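Malonyl-CoA decarboxylase (PDB 4KSA) probably catalyses the decarboxylation of malonyl-CoA to acetyl-CoA and carbon dioxide. Local coordinates at residues S17-G22 / R223-P228. Residues are numbered along the deposited sequence; the frame is centred on the assembly and turned at random.
Sequences SLTERG and RLVDEP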
loop_
_atom_site.group_PDB
_atom_site.type_symbol
_atom_site.label_atom_id
_atom_site.label_comp_id
_atom_site.label_asym_id
_atom_site.label_seq_id
_atom_site.Cartn_x
_atom_site.Cartn_y
_atom_site.Cartn_z
ATOM N N SER A 17 1.464 -5.308 -6.586
ATOM C CA SER A 17 0.559 -6.178 -7.322
ATOM C C SER A 17 1.378 -7.297 -7.980
ATOM O O SER A 17 1.046 -8.476 -7.864
ATOM C CB SER A 17 -0.177 -5.373 -8.400
ATOM O OG SER A 17 -0.930 -4.319 -7.827
ATOM N N LEU A 18 2.456 -6.911 -8.663
ATOM C CA LEU A 18 3.345 -7.853 -9.350
ATOM C C LEU A 18 4.058 -8.769 -8.354
ATOM O O LEU A 18 4.675 -9.767 -8.742
ATOM C CB LEU A 18 4.400 -7.090 -10.170
ATOM C CG LEU A 18 3.929 -5.920 -11.040
ATOM C CD1 LEU A 18 5.131 -5.161 -11.625
ATOM C CD2 LEU A 18 3.013 -6.459 -12.130
ATOM N N THR A 19 3.993 -8.417 -7.075
ATOM C CA THR A 19 4.636 -9.217 -6.049
ATOM C C THR A 19 3.694 -10.315 -5.607
ATOM O O THR A 19 4.066 -11.487 -5.613
ATOM C CB THR A 19 5.040 -8.369 -4.822
ATOM O OG1 THR A 19 5.809 -7.241 -5.254
ATOM C CG2 THR A 19 5.891 -9.203 -3.847
ATOM N N GLU A 20 2.474 -9.947 -5.224
ATOM C CA GLU A 20 1.521 -10.966 -4.811
ATOM C C GLU A 20 1.218 -11.875 -5.993
ATOM O O GLU A 20 1.053 -13.083 -5.820
ATOM C CB GLU A 20 0.239 -10.351 -4.242
ATOM C CG GLU A 20 -0.161 -9.029 -4.831
ATOM C CD GLU A 20 -1.420 -8.489 -4.185
ATOM O OE1 GLU A 20 -2.473 -9.156 -4.315
ATOM O OE2 GLU A 20 -1.357 -7.412 -3.542
ATOM N N ARG A 21 1.162 -11.309 -7.195
ATOM C CA ARG A 21 0.922 -12.124 -8.385
ATOM C C ARG A 21 2.038 -13.169 -8.450
ATOM O O ARG A 21 1.788 -14.357 -8.675
ATOM C CB ARG A 21 0.960 -11.262 -9.649
ATOM C CG ARG A 21 1.014 -12.054 -10.950
ATOM C CD ARG A 21 1.154 -11.123 -12.146
ATOM N NE ARG A 21 0.083 -10.129 -12.166
ATOM C CZ ARG A 21 0.072 -9.040 -12.930
ATOM N NH1 ARG A 21 1.081 -8.781 -13.757
ATOM N NH2 ARG A 21 -0.959 -8.206 -12.863
ATOM N N GLY A 22 3.271 -12.705 -8.231
ATOM C CA GLY A 22 4.433 -13.577 -8.262
ATOM C C GLY A 22 4.595 -14.429 -7.017
ATOM O O GLY A 22 5.480 -15.281 -6.952
ATOM N N ARG A 223 11.677 -7.722 -11.660
ATOM C CA ARG A 223 11.920 -8.892 -12.518
ATOM C C ARG A 223 12.129 -10.158 -11.715
ATOM O O ARG A 223 11.789 -11.236 -12.175
ATOM C CB ARG A 223 13.148 -8.707 -13.419
ATOM C CG ARG A 223 12.968 -7.759 -14.576
ATOM C CD ARG A 223 11.982 -8.276 -15.609
ATOM N NE ARG A 223 11.879 -7.333 -16.720
ATOM C CZ ARG A 223 11.407 -7.639 -17.923
ATOM N NH1 ARG A 223 11.358 -6.707 -18.871
ATOM N NH2 ARG A 223 10.990 -8.877 -18.176
ATOM N N LEU A 224 12.722 -10.025 -10.535
ATOM C CA LEU A 224 12.974 -11.151 -9.663
ATOM C C LEU A 224 12.345 -10.843 -8.325
ATOM O O LEU A 224 13.008 -10.405 -7.384
ATOM C CB LEU A 224 14.466 -11.373 -9.488
ATOM C CG LEU A 224 15.215 -11.827 -10.731
ATOM C CD1 LEU A 224 16.683 -11.974 -10.392
ATOM C CD2 LEU A 224 14.636 -13.153 -11.233
ATOM N N VAL A 225 11.044 -11.072 -8.271
ATOM C CA VAL A 225 10.239 -10.844 -7.093
ATOM C C VAL A 225 10.782 -11.480 -5.818
ATOM O O VAL A 225 11.209 -12.625 -5.827
ATOM C CB VAL A 225 8.794 -11.337 -7.341
ATOM C CG1 VAL A 225 8.134 -11.732 -6.018
ATOM C CG2 VAL A 225 7.990 -10.211 -8.028
ATOM N N ASP A 226 10.751 -10.701 -4.736
ATOM C CA ASP A 226 11.211 -11.117 -3.423
ATOM C C ASP A 226 12.674 -11.470 -3.375
ATOM O O ASP A 226 13.132 -12.062 -2.416
ATOM C CB ASP A 226 10.393 -12.321 -2.931
ATOM C CG ASP A 226 9.008 -11.923 -2.429
ATOM O OD1 ASP A 226 8.140 -12.818 -2.295
ATOM O OD2 ASP A 226 8.793 -10.722 -2.163
ATOM N N GLU A 227 13.426 -11.095 -4.392
ATOM C CA GLU A 227 14.823 -11.474 -4.417
ATOM C C GLU A 227 15.818 -10.317 -4.224
ATOM O O GLU A 227 15.897 -9.400 -5.051
ATOM C CB GLU A 227 15.092 -12.219 -5.728
ATOM C CG GLU A 227 16.362 -13.031 -5.731
ATOM C CD GLU A 227 16.331 -14.169 -4.733
ATOM O OE1 GLU A 227 15.581 -15.144 -4.965
ATOM O OE2 GLU A 227 17.061 -14.085 -3.716
ATOM N N PRO A 228 16.578 -10.333 -3.109
ATOM C CA PRO A 228 17.556 -9.258 -2.871
ATOM C C PRO A 228 18.796 -9.440 -3.775
ATOM O O PRO A 228 19.602 -10.340 -3.563
ATOM C CB PRO A 228 17.864 -9.396 -1.374
ATOM C CG PRO A 228 17.738 -10.840 -1.134
ATOM C CD PRO A 228 16.496 -11.232 -1.941
#
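Val225 lays its two methyl groups against the C-terminal part of helix 6-22, overlapping the backbone of Leu18 and Thr19 and the methyl of Thr19. The valine follows the first residue of a type II beta turn, Leu224 to Glu227, closed by the bond from Glu227 N to Leu224 O at 3.1 Å. This turn belongs to the loop linking strands 214-220 and 230-237, antiparallel neighbours in the mixed sheet of the C-terminal domain, a family of the acetyltransferase clan. It illustrates how a turn beyond the end of a sheet can pack on a helix distant in sequence through a few methyl groups set against backbone and a carboxylate. Between the turn and the helix, the nearest pair of CA atoms is that of Thr19 and Val225, 5.9 Å apart.

The two branches of the valine divide the work. CG2 packs against the Leu18 carbonyl oxygen, which accepts the backbone bond from Gly22 N, while CG1, anti to the backbone N (chi1 153°), faces Thr19 CG2 at 4.0 Å. An alanine in place of Val225 would probably leave the Leu18 carbonyl and the Thr19 methyl without their aliphatic cover on this side. Thr19 turns its hydroxyl back to its own helix, where OG1 bonds to Phe15 O, and thereby presents CG2 to the turn. The side chain of Asp226 crosses that of Thr19 at about a right angle, and its OD1 forms a salt bridge with Arg23, just past the helical segment. On another side of the helix, Leu18 packs on Val174 of the second subunit. The other oxygen of the same carboxylate, Asp226 OD2, stands 3.7 Å from Thr19 CG2.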